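Protein-glutamine gamma-glutamyltransferase (Pseudomonas aeruginosa PAO1, PDB 6G4H) catalyses the cross-linking of protein glutamine to protein lysine side chains, this chain being part of the periplasmic region of an inner-membrane enzyme critical for viability. Local coordinates at residues 41-46 against 243-248; 98-103 against 134-139; 224-229 against 236-241. All blocks are in the same frame, centred on the assembly; numbering follows the deposited sequence.

Contact 1: 41-46 against 243-248; sequences MAPGDI and CAHYAG. With EMC (ethyl mercury ion), chain F.
Pro43 and Ala244 bring the first turns of helices 43-50 and 243-256 to within 5.3 Å of each other, measured CA to CA. The methyl of Ala244 fills the middle of the interface, with its CB 3.9 Å from Pro43 CA and 3.9 Å from Met41 CE. Met41 reaches it by an extended chain (chi1 172°) that bends only at chi3. The pyrrolidine of Pro43 also makes a CH-pi contact with His245: CG stands over one face of the imidazole, 4.0 Å from the ring centroid and 20° off its normal, while CB meets CE1 at 3.5 Å. Farther along, Ile46 CG2 lies 3.9 Å from Cys243 SG and also flanks the ethyl mercury whose mercury that sulfur binds at 2.3 Å. Cys243 is the nucleophile by similarity, so the modified thiol probably marks the active site, as expected for a transglutaminase-like fold with the cysteine at a helix start. Within 41-46, Asp45 OD2 accepts the Ala42 N-H through its anti lone pair and forms a salt bridge with Arg85. Strand 286-294 runs beside both segments, bringing His287 to Cys243 and Ala288 to Met41, and helix 305-308 packs on Cys243 and Tyr246.

Contact 2: 98-103 against 134-139; sequences LHWQKR and TRLMSD
Leu98 meets Leu136, Met137 and Ser138 through its two methyls, and its path can be traced outward from the backbone. Its CB is directed at segment 134-139. With CG anti to the backbone N (chi1 180°), the chain turns to run alongside that segment, and the branch to CD2 then heads back toward it. The two methyls divide the work. CD1 comes to 3.4 Å from Ser138 O and 4.0 Å from Ser138 CA, so this methyl rests on main chain. CD2 approaches Met137 O at 3.5 Å and, on the apolar side of the contact, Leu136 CD2 at 4.1 Å, the two leucine side chains crossing at about a right angle.

Leu136 CD2 is shared: it also touches the pyrrole part of the Trp100 indole, 3.7 Å from NE1 and 4.0 Å from CE2. Trp100 CG sits between the backbone N and the carbonyl carbon (chi1 64°), which swings the indole toward Leu136. Gln128 of strand 127-129 touches both Trp100 and Leu136, and Phe140 packs on Leu98. Behind this cluster the polar groups have their own partners: Ser138 OG bonds to Gln91 OE1, and Arg135 lays one guanidinium face over Met137 SD while its NH1 bonds to Ser93.

The geometry is that of side-chain packing, methyls on carbonyls as well as on apolar groups. It joins the start of the 100-101/163-164 ladder and the loop before it to the end of the 134-136/142-144 hairpin, whose strand 142-144 also pairs with 120-124, in the region of the TgpA N-terminal family and away from the catalytic residues.

Contact 3: 224-229 against 236-241; sequences PATGAD and FDTRSG. With PO4 (phosphate ion), chain D.
Pro224 lies against Thr238 and Ser240, its ring and the threonine side chain lying alongside each other and pointing opposite ways. Pro224 CG is 4.0 Å from Thr238 CB, and Pro224 CD is 3.6 Å from Ser240 OG. A looser contact brings Thr226 CG2 to 4.1 Å from Thr238 OG1, the two threonines crossing at about a right angle.

One water completes this shell. It accepts from Thr238 OG1 at 2.7 Å and donates to Ser240 O at 2.8 Å and Pro224 O at 3.1 Å. The chi1 of Thr238 (66°) turns OG1 to the water and CG2 to the proline.

Farther out, Arg239 leaves the helix with positive phi (46°), turning the chain into strand 240-241, which pairs in parallel with strand 218-219. On the other segment, Gly227 N bonds to Asp233 OD2 of the helix that follows. At Asp229, the N-cap residue, the backbone N-H donates to phosphate O1 at 2.9 Å, and the ion is probably from the crystallisation liquor.

The arrangement is a water-bridged surface loop folded back on helix 230-238, its entry packed beside the helix exit, with an anion bound at the helix N-terminus, a common place for one.

Overall arrangement
Contact 1 is the buried one, joining two helix starts at the cysteine, while contact 3 is a surface contact and contact 2 is intermediate in burial. Contacts 1 and 3 touch through Tyr246 CE2 and Gly241 O at 3.5 Å, because strand 240-241 runs almost directly into helix 243-256. Contact 2 stands apart, on the opposite side of the chain's centre, its centre 26 Å from that of contact 1 and 36 Å from that of contact 3. Chemistry follows place: apolar packing and a proline-imidazole contact beside the active site, leucine methyls against indole and carbonyls where a loop and short strand meet the end of a hairpin, and a bridging water at the surface.

Contact 1: 41-46 against 243-248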
loop_
_atom_site.group_PDB
_atom_site.type_symbol
_atom_site.label_atom_id
_atom_site.label_comp_id
_atom_site.label_asym_id
_atom_site.label_seq_id
_atom_site.Cartn_x
_atom_site.Cartn_y
_atom_site.Cartn_z
ATOM N N MET A 41 -6.265 -9.194 3.133
ATOM C CA MET A 41 -6.707 -8.678 1.852
ATOM C C MET A 41 -6.635 -9.837 0.909
ATOM O O MET A 41 -5.568 -10.450 0.732
ATOM C CB MET A 41 -5.787 -7.577 1.312
ATOM C CG MET A 41 -6.122 -7.159 -0.115
ATOM S SD MET A 41 -4.898 -6.054 -0.845
ATOM C CE MET A 41 -3.749 -7.216 -1.623
ATOM N N ALA A 42 -7.775 -10.148 0.335
ATOM C CA ALA A 42 -7.816 -10.831 -0.931
ATOM C C ALA A 42 -8.530 -9.837 -1.848
ATOM O O ALA A 42 -9.282 -8.980 -1.376
ATOM C CB ALA A 42 -8.607 -12.129 -0.808
ATOM N N PRO A 43 -8.324 -9.959 -3.160
ATOM C CA PRO A 43 -8.953 -9.018 -4.094
ATOM C C PRO A 43 -10.463 -8.822 -3.905
ATOM O O PRO A 43 -10.966 -7.723 -4.030
ATOM C CB PRO A 43 -8.643 -9.638 -5.467
ATOM C CG PRO A 43 -7.355 -10.395 -5.225
ATOM C CD PRO A 43 -7.534 -10.990 -3.856
ATOM N N GLY A 44 -11.194 -9.883 -3.630
ATOM C CA GLY A 44 -12.624 -9.792 -3.433
ATOM C C GLY A 44 -13.064 -8.765 -2.380
ATOM O O GLY A 44 -14.149 -8.151 -2.495
ATOM N N ASP A 45 -12.243 -8.575 -1.359
ATOM C CA ASP A 45 -12.568 -7.642 -0.268
ATOM C C ASP A 45 -12.436 -6.220 -0.772
ATOM O O ASP A 45 -13.289 -5.367 -0.491
ATOM C CB ASP A 45 -11.601 -7.858 0.890
ATOM C CG ASP A 45 -11.629 -9.311 1.400
ATOM O OD1 ASP A 45 -12.738 -9.751 1.787
ATOM O OD2 ASP A 45 -10.567 -9.997 1.383
ATOM N N ILE A 46 -11.405 -5.996 -1.571
ATOM C CA ILE A 46 -11.190 -4.660 -2.127
ATOM C C ILE A 46 -12.300 -4.335 -3.098
ATOM O O ILE A 46 -12.779 -3.212 -3.112
ATOM C CB ILE A 46 -9.804 -4.516 -2.795
ATOM C CG1 ILE A 46 -8.714 -4.651 -1.722
ATOM C CG2 ILE A 46 -9.643 -3.165 -3.498
ATOM C CD1 ILE A 46 -8.484 -3.393 -0.912
ATOM N N CYS A 243 -6.172 -3.227 -8.507
ATOM C CA CYS A 243 -5.020 -2.833 -7.728
ATOM C C CYS A 243 -4.463 -3.960 -6.839
ATOM O O CYS A 243 -3.263 -4.104 -6.715
ATOM C CB CYS A 243 -5.327 -1.607 -6.882
ATOM S SG CYS A 243 -6.594 -1.899 -5.662
ATOM N N ALA A 244 -5.327 -4.764 -6.268
ATOM C CA ALA A 244 -4.886 -5.808 -5.366
ATOM C C ALA A 244 -4.061 -6.890 -6.078
ATOM O O ALA A 244 -3.113 -7.416 -5.510
ATOM C CB ALA A 244 -6.081 -6.467 -4.704
ATOM N N HIS A 245 -4.456 -7.235 -7.302
ATOM C CA HIS A 245 -3.694 -8.204 -8.107
ATOM C C HIS A 245 -2.310 -7.688 -8.430
ATOM O O HIS A 245 -1.314 -8.412 -8.291
ATOM C CB HIS A 245 -4.420 -8.530 -9.444
ATOM C CG HIS A 245 -5.768 -9.119 -9.258
ATOM N ND1 HIS A 245 -6.889 -8.345 -8.996
ATOM C CD2 HIS A 245 -6.182 -10.406 -9.269
ATOM C CE1 HIS A 245 -7.935 -9.144 -8.860
ATOM N NE2 HIS A 245 -7.538 -10.396 -9.024
ATOM N N TYR A 246 -2.245 -6.463 -8.933
ATOM C CA TYR A 246 -0.972 -5.869 -9.304
ATOM C C TYR A 246 -0.044 -5.702 -8.077
ATOM O O TYR A 246 1.165 -6.037 -8.141
ATOM C CB TYR A 246 -1.153 -4.518 -10.028
ATOM C CG TYR A 246 -1.743 -4.706 -11.419
ATOM C CD1 TYR A 246 -0.934 -4.974 -12.479
ATOM C CD2 TYR A 246 -3.111 -4.681 -11.637
ATOM C CE1 TYR A 246 -1.434 -5.174 -13.754
ATOM C CE2 TYR A 246 -3.631 -4.898 -12.912
ATOM C CZ TYR A 246 -2.780 -5.141 -13.964
ATOM O OH TYR A 246 -3.270 -5.369 -15.219
ATOM N N ALA A 247 -0.604 -5.177 -6.993
ATOM C CA ALA A 247 0.198 -4.965 -5.786
ATOM C C ALA A 247 0.721 -6.307 -5.222
ATOM O O ALA A 247 1.918 -6.427 -4.894
ATOM C CB ALA A 247 -0.602 -4.187 -4.727
ATOM N N GLY A 248 -0.163 -7.277 -5.080
ATOM C CA GLY A 248 0.183 -8.577 -4.502
ATOM C C GLY A 248 1.232 -9.287 -5.344
ATOM O O GLY A 248 2.225 -9.858 -4.833
HETATM HG HG EMC F . -8.713 -1.177 -6.339
HETATM C C1 EMC F . -10.912 -1.359 -6.979
HETATM C C2 EMC F . -11.768 -1.198 -5.810
#

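Contact 2: 98-103 against 134-139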
loop_
_atom_site.group_PDB
_atom_site.type_symbol
_atom_site.label_atom_id
_atom_site.label_comp_id
_atom_site.label_asym_id
_atom_site.label_seq_id
_atom_site.Cartn_x
_atom_site.Cartn_y
_atom_site.Cartn_z
ATOM N N LEU A 98 12.064 3.054 15.915
ATOM C CA LEU A 98 11.992 2.958 14.451
ATOM C C LEU A 98 12.882 4.040 13.835
ATOM O O LEU A 98 12.742 5.202 14.175
ATOM C CB LEU A 98 10.546 3.230 14.055
ATOM C CG LEU A 98 10.266 3.186 12.558
ATOM C CD1 LEU A 98 10.472 1.772 12.060
ATOM C CD2 LEU A 98 8.841 3.675 12.381
ATOM N N HIS A 99 13.787 3.668 12.940
ATOM C CA HIS A 99 14.702 4.604 12.328
ATOM C C HIS A 99 14.030 5.258 11.133
ATOM O O HIS A 99 13.650 4.563 10.150
ATOM C CB HIS A 99 15.941 3.861 11.822
ATOM C CG HIS A 99 16.869 3.404 12.904
ATOM N ND1 HIS A 99 18.205 3.141 12.671
ATOM C CD2 HIS A 99 16.657 3.139 14.217
ATOM C CE1 HIS A 99 18.775 2.740 13.796
ATOM N NE2 HIS A 99 17.858 2.729 14.749
ATOM N N TRP A 100 13.857 6.582 11.216
ATOM C CA TRP A 100 13.477 7.389 10.086
ATOM C C TRP A 100 13.941 8.798 10.310
ATOM O O TRP A 100 14.218 9.168 11.436
ATOM C CB TRP A 100 11.958 7.376 9.845
ATOM C CG TRP A 100 11.035 7.956 10.890
ATOM C CD1 TRP A 100 10.666 7.383 12.064
ATOM C CD2 TRP A 100 10.276 9.115 10.770
ATOM N NE1 TRP A 100 9.751 8.154 12.716
ATOM C CE2 TRP A 100 9.507 9.250 11.942
ATOM C CE3 TRP A 100 10.179 10.092 9.797
ATOM C CZ2 TRP A 100 8.648 10.316 12.150
ATOM C CZ3 TRP A 100 9.327 11.145 10.007
ATOM C CH2 TRP A 100 8.580 11.255 11.184
ATOM N N GLN A 101 13.963 9.575 9.237
ATOM C CA GLN A 101 14.402 10.967 9.281
ATOM C C GLN A 101 13.479 11.868 8.493
ATOM O O GLN A 101 13.230 11.622 7.330
ATOM C CB GLN A 101 15.818 11.101 8.682
ATOM C CG GLN A 101 16.850 10.308 9.476
ATOM C CD GLN A 101 18.158 10.095 8.698
ATOM O OE1 GLN A 101 18.734 11.047 8.133
ATOM N NE2 GLN A 101 18.626 8.835 8.657
ATOM N N LYS A 102 13.000 12.932 9.133
ATOM C CA LYS A 102 12.230 13.979 8.451
ATOM C C LYS A 102 13.098 14.670 7.430
ATOM O O LYS A 102 14.241 15.035 7.697
ATOM C CB LYS A 102 11.736 14.995 9.452
ATOM C CG LYS A 102 10.692 14.434 10.372
ATOM C CD LYS A 102 10.350 15.401 11.487
ATOM C CE LYS A 102 9.383 14.743 12.438
ATOM N NZ LYS A 102 8.977 15.665 13.501
ATOM N N ARG A 103 12.592 14.766 6.226
ATOM C CA ARG A 103 13.195 15.628 5.237
ATOM C C ARG A 103 12.122 15.970 4.235
ATOM O O ARG A 103 11.067 15.319 4.190
ATOM C CB ARG A 103 14.401 14.977 4.581
ATOM C CG ARG A 103 14.106 13.664 3.974
ATOM C CD ARG A 103 15.200 13.107 3.065
ATOM N NE ARG A 103 14.633 11.936 2.369
ATOM C CZ ARG A 103 15.332 11.007 1.742
ATOM N NH1 ARG A 103 16.667 11.083 1.691
ATOM N NH2 ARG A 103 14.686 9.999 1.188
ATOM N N THR A 134 -2.056 7.188 20.234
ATOM C CA THR A 134 -1.701 6.599 18.931
ATOM C C THR A 134 -0.202 6.637 18.702
ATOM O O THR A 134 0.463 7.647 19.021
ATOM C CB THR A 134 -2.423 7.423 17.830
ATOM O OG1 THR A 134 -3.820 7.316 18.082
ATOM C CG2 THR A 134 -2.181 6.934 16.421
ATOM N N ARG A 135 0.332 5.576 18.106
ATOM C CA ARG A 135 1.775 5.441 17.928
ATOM C C ARG A 135 2.044 5.069 16.477
ATOM O O ARG A 135 1.292 4.286 15.867
ATOM C CB ARG A 135 2.301 4.276 18.802
ATOM C CG ARG A 135 2.290 4.593 20.305
ATOM C CD ARG A 135 2.798 3.407 21.122
ATOM N NE ARG A 135 1.913 2.231 21.021
ATOM C CZ ARG A 135 2.324 0.963 21.009
ATOM N NH1 ARG A 135 3.620 0.661 21.073
ATOM N NH2 ARG A 135 1.440 -0.020 20.921
ATOM N N LEU A 136 3.152 5.565 15.955
ATOM C CA LEU A 136 3.662 5.087 14.685
ATOM C C LEU A 136 4.359 3.746 14.881
ATOM O O LEU A 136 5.308 3.652 15.649
ATOM C CB LEU A 136 4.591 6.138 14.111
ATOM C CG LEU A 136 5.130 5.895 12.705
ATOM C CD1 LEU A 136 4.016 6.018 11.661
ATOM C CD2 LEU A 136 6.270 6.878 12.448
ATOM N N MET A 137 3.855 2.701 14.234
ATOM C CA MET A 137 4.320 1.350 14.479
ATOM C C MET A 137 5.521 1.051 13.559
ATOM O O MET A 137 5.875 1.870 12.700
ATOM C CB MET A 137 3.205 0.329 14.287
ATOM C CG MET A 137 1.960 0.661 15.125
ATOM S SD MET A 137 2.356 0.682 16.906
ATOM C CE MET A 137 2.572 -1.064 17.177
ATOM N N SER A 138 6.097 -0.130 13.736
ATOM C CA SER A 138 7.366 -0.501 13.082
ATOM C C SER A 138 7.252 -0.610 11.549
ATOM O O SER A 138 8.284 -0.550 10.848
ATOM C CB SER A 138 7.889 -1.817 13.676
ATOM O OG SER A 138 6.859 -2.787 13.646
ATOM N N ASP A 139 6.030 -0.725 11.036
ATOM C CA ASP A 139 5.754 -0.682 9.578
ATOM C C ASP A 139 5.207 0.675 9.072
ATOM O O ASP A 139 4.618 0.760 7.982
ATOM C CB ASP A 139 4.812 -1.794 9.199
ATOM C CG ASP A 139 3.389 -1.581 9.746
ATOM O OD1 ASP A 139 3.216 -0.823 10.734
ATOM O OD2 ASP A 139 2.459 -2.207 9.206
#

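Contact 3: 224-229 against 236-241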
loop_
_atom_site.group_PDB
_atom_site.type_symbol
_atom_site.label_atom_id
_atom_site.label_comp_id
_atom_site.label_asym_id
_atom_site.label_seq_id
_atom_site.Cartn_x
_atom_site.Cartn_y
_atom_site.Cartn_z
ATOM N N PRO A 224 -11.146 -12.310 -14.694
ATOM C CA PRO A 224 -11.384 -13.765 -14.625
ATOM C C PRO A 224 -10.866 -14.336 -13.319
ATOM O O PRO A 224 -9.966 -13.761 -12.710
ATOM C CB PRO A 224 -10.580 -14.332 -15.802
ATOM C CG PRO A 224 -10.078 -13.160 -16.593
ATOM C CD PRO A 224 -10.137 -11.947 -15.706
ATOM N N ALA A 225 -11.461 -15.420 -12.856
ATOM C CA ALA A 225 -11.012 -16.042 -11.626
ATOM C C ALA A 225 -9.645 -16.670 -11.884
ATOM O O ALA A 225 -9.254 -16.946 -13.030
ATOM C CB ALA A 225 -11.993 -17.106 -11.167
ATOM N N THR A 226 -8.914 -16.889 -10.815
ATOM C CA THR A 226 -7.604 -17.544 -10.900
ATOM C C THR A 226 -7.637 -18.738 -9.951
ATOM O O THR A 226 -8.483 -18.771 -9.097
ATOM C CB THR A 226 -6.473 -16.566 -10.517
ATOM O OG1 THR A 226 -6.787 -15.906 -9.285
ATOM C CG2 THR A 226 -6.293 -15.511 -11.627
ATOM N N GLY A 227 -6.717 -19.690 -10.107
ATOM C CA GLY A 227 -6.673 -20.890 -9.265
ATOM C C GLY A 227 -5.730 -20.806 -8.085
ATOM O O GLY A 227 -5.508 -19.730 -7.516
ATOM N N ALA A 228 -5.183 -21.957 -7.691
ATOM C CA ALA A 228 -4.341 -22.025 -6.504
ATOM C C ALA A 228 -3.009 -21.295 -6.715
ATOM O O ALA A 228 -2.495 -20.685 -5.806
ATOM C CB ALA A 228 -4.113 -23.472 -6.075
ATOM N N ASP A 229 -2.468 -21.311 -7.920
ATOM C CA ASP A 229 -1.264 -20.531 -8.192
ATOM C C ASP A 229 -1.714 -19.183 -8.742
ATOM O O ASP A 229 -1.522 -18.879 -9.920
ATOM C CB ASP A 229 -0.338 -21.253 -9.136
ATOM C CG ASP A 229 0.157 -22.550 -8.548
ATOM O OD1 ASP A 229 0.794 -22.525 -7.481
ATOM O OD2 ASP A 229 -0.162 -23.603 -9.105
ATOM N N PHE A 236 0.792 -14.495 -15.878
ATOM C CA PHE A 236 1.159 -15.137 -17.131
ATOM C C PHE A 236 -0.030 -15.531 -17.961
ATOM O O PHE A 236 0.080 -15.581 -19.183
ATOM C CB PHE A 236 1.995 -16.366 -16.825
ATOM C CG PHE A 236 3.276 -16.024 -16.125
ATOM C CD1 PHE A 236 4.269 -15.393 -16.805
ATOM C CD2 PHE A 236 3.464 -16.331 -14.791
ATOM C CE1 PHE A 236 5.432 -15.067 -16.170
ATOM C CE2 PHE A 236 4.630 -16.000 -14.149
ATOM C CZ PHE A 236 5.605 -15.378 -14.833
ATOM N N ASP A 237 -1.147 -15.821 -17.316
ATOM C CA ASP A 237 -2.323 -16.345 -18.007
ATOM C C ASP A 237 -3.414 -15.300 -18.218
ATOM O O ASP A 237 -3.647 -14.932 -19.355
ATOM C CB ASP A 237 -2.882 -17.563 -17.300
ATOM C CG ASP A 237 -1.869 -18.723 -17.206
ATOM O OD1 ASP A 237 -0.793 -18.672 -17.836
ATOM O OD2 ASP A 237 -2.127 -19.641 -16.403
ATOM N N THR A 238 -4.086 -14.823 -17.163
ATOM C CA THR A 238 -5.173 -13.881 -17.338
ATOM C C THR A 238 -4.642 -12.445 -17.602
ATOM O O THR A 238 -5.203 -11.686 -18.400
ATOM C CB THR A 238 -6.118 -13.853 -16.135
ATOM O OG1 THR A 238 -5.428 -13.350 -15.005
ATOM C CG2 THR A 238 -6.611 -15.188 -15.778
ATOM N N ARG A 239 -3.569 -12.042 -16.914
ATOM C CA ARG A 239 -3.057 -10.685 -17.044
ATOM C C ARG A 239 -4.165 -9.638 -16.977
ATOM O O ARG A 239 -4.175 -8.671 -17.727
ATOM C CB ARG A 239 -2.214 -10.526 -18.305
ATOM C CG ARG A 239 -1.049 -11.506 -18.274
ATOM C CD ARG A 239 -0.027 -11.323 -19.362
ATOM N NE ARG A 239 -0.699 -11.348 -20.661
ATOM C CZ ARG A 239 -0.072 -11.197 -21.822
ATOM N NH1 ARG A 239 1.249 -11.050 -21.869
ATOM N NH2 ARG A 239 -0.785 -11.187 -22.923
ATOM N N SER A 240 -5.048 -9.810 -16.019
ATOM C CA SER A 240 -6.212 -8.965 -15.908
ATOM C C SER A 240 -6.621 -8.951 -14.437
ATOM O O SER A 240 -6.736 -9.975 -13.801
ATOM C CB SER A 240 -7.360 -9.550 -16.762
ATOM O OG SER A 240 -8.555 -8.867 -16.491
ATOM N N GLY A 241 -6.774 -7.761 -13.892
ATOM C CA GLY A 241 -7.125 -7.624 -12.475
ATOM C C GLY A 241 -7.166 -6.163 -12.092
ATOM O O GLY A 241 -7.120 -5.280 -12.941
HETATM P P PO4 D . -3.144 -23.227 -11.221
HETATM O O1 PO4 D . -3.674 -22.078 -10.390
HETATM O O2 PO4 D . -2.073 -22.765 -12.213
HETATM O O3 PO4 D . -4.286 -23.903 -11.949
HETATM O O4 PO4 D . -2.529 -24.187 -10.245
HETATM O O HOH W 1 -7.149 -12.623 -13.008
#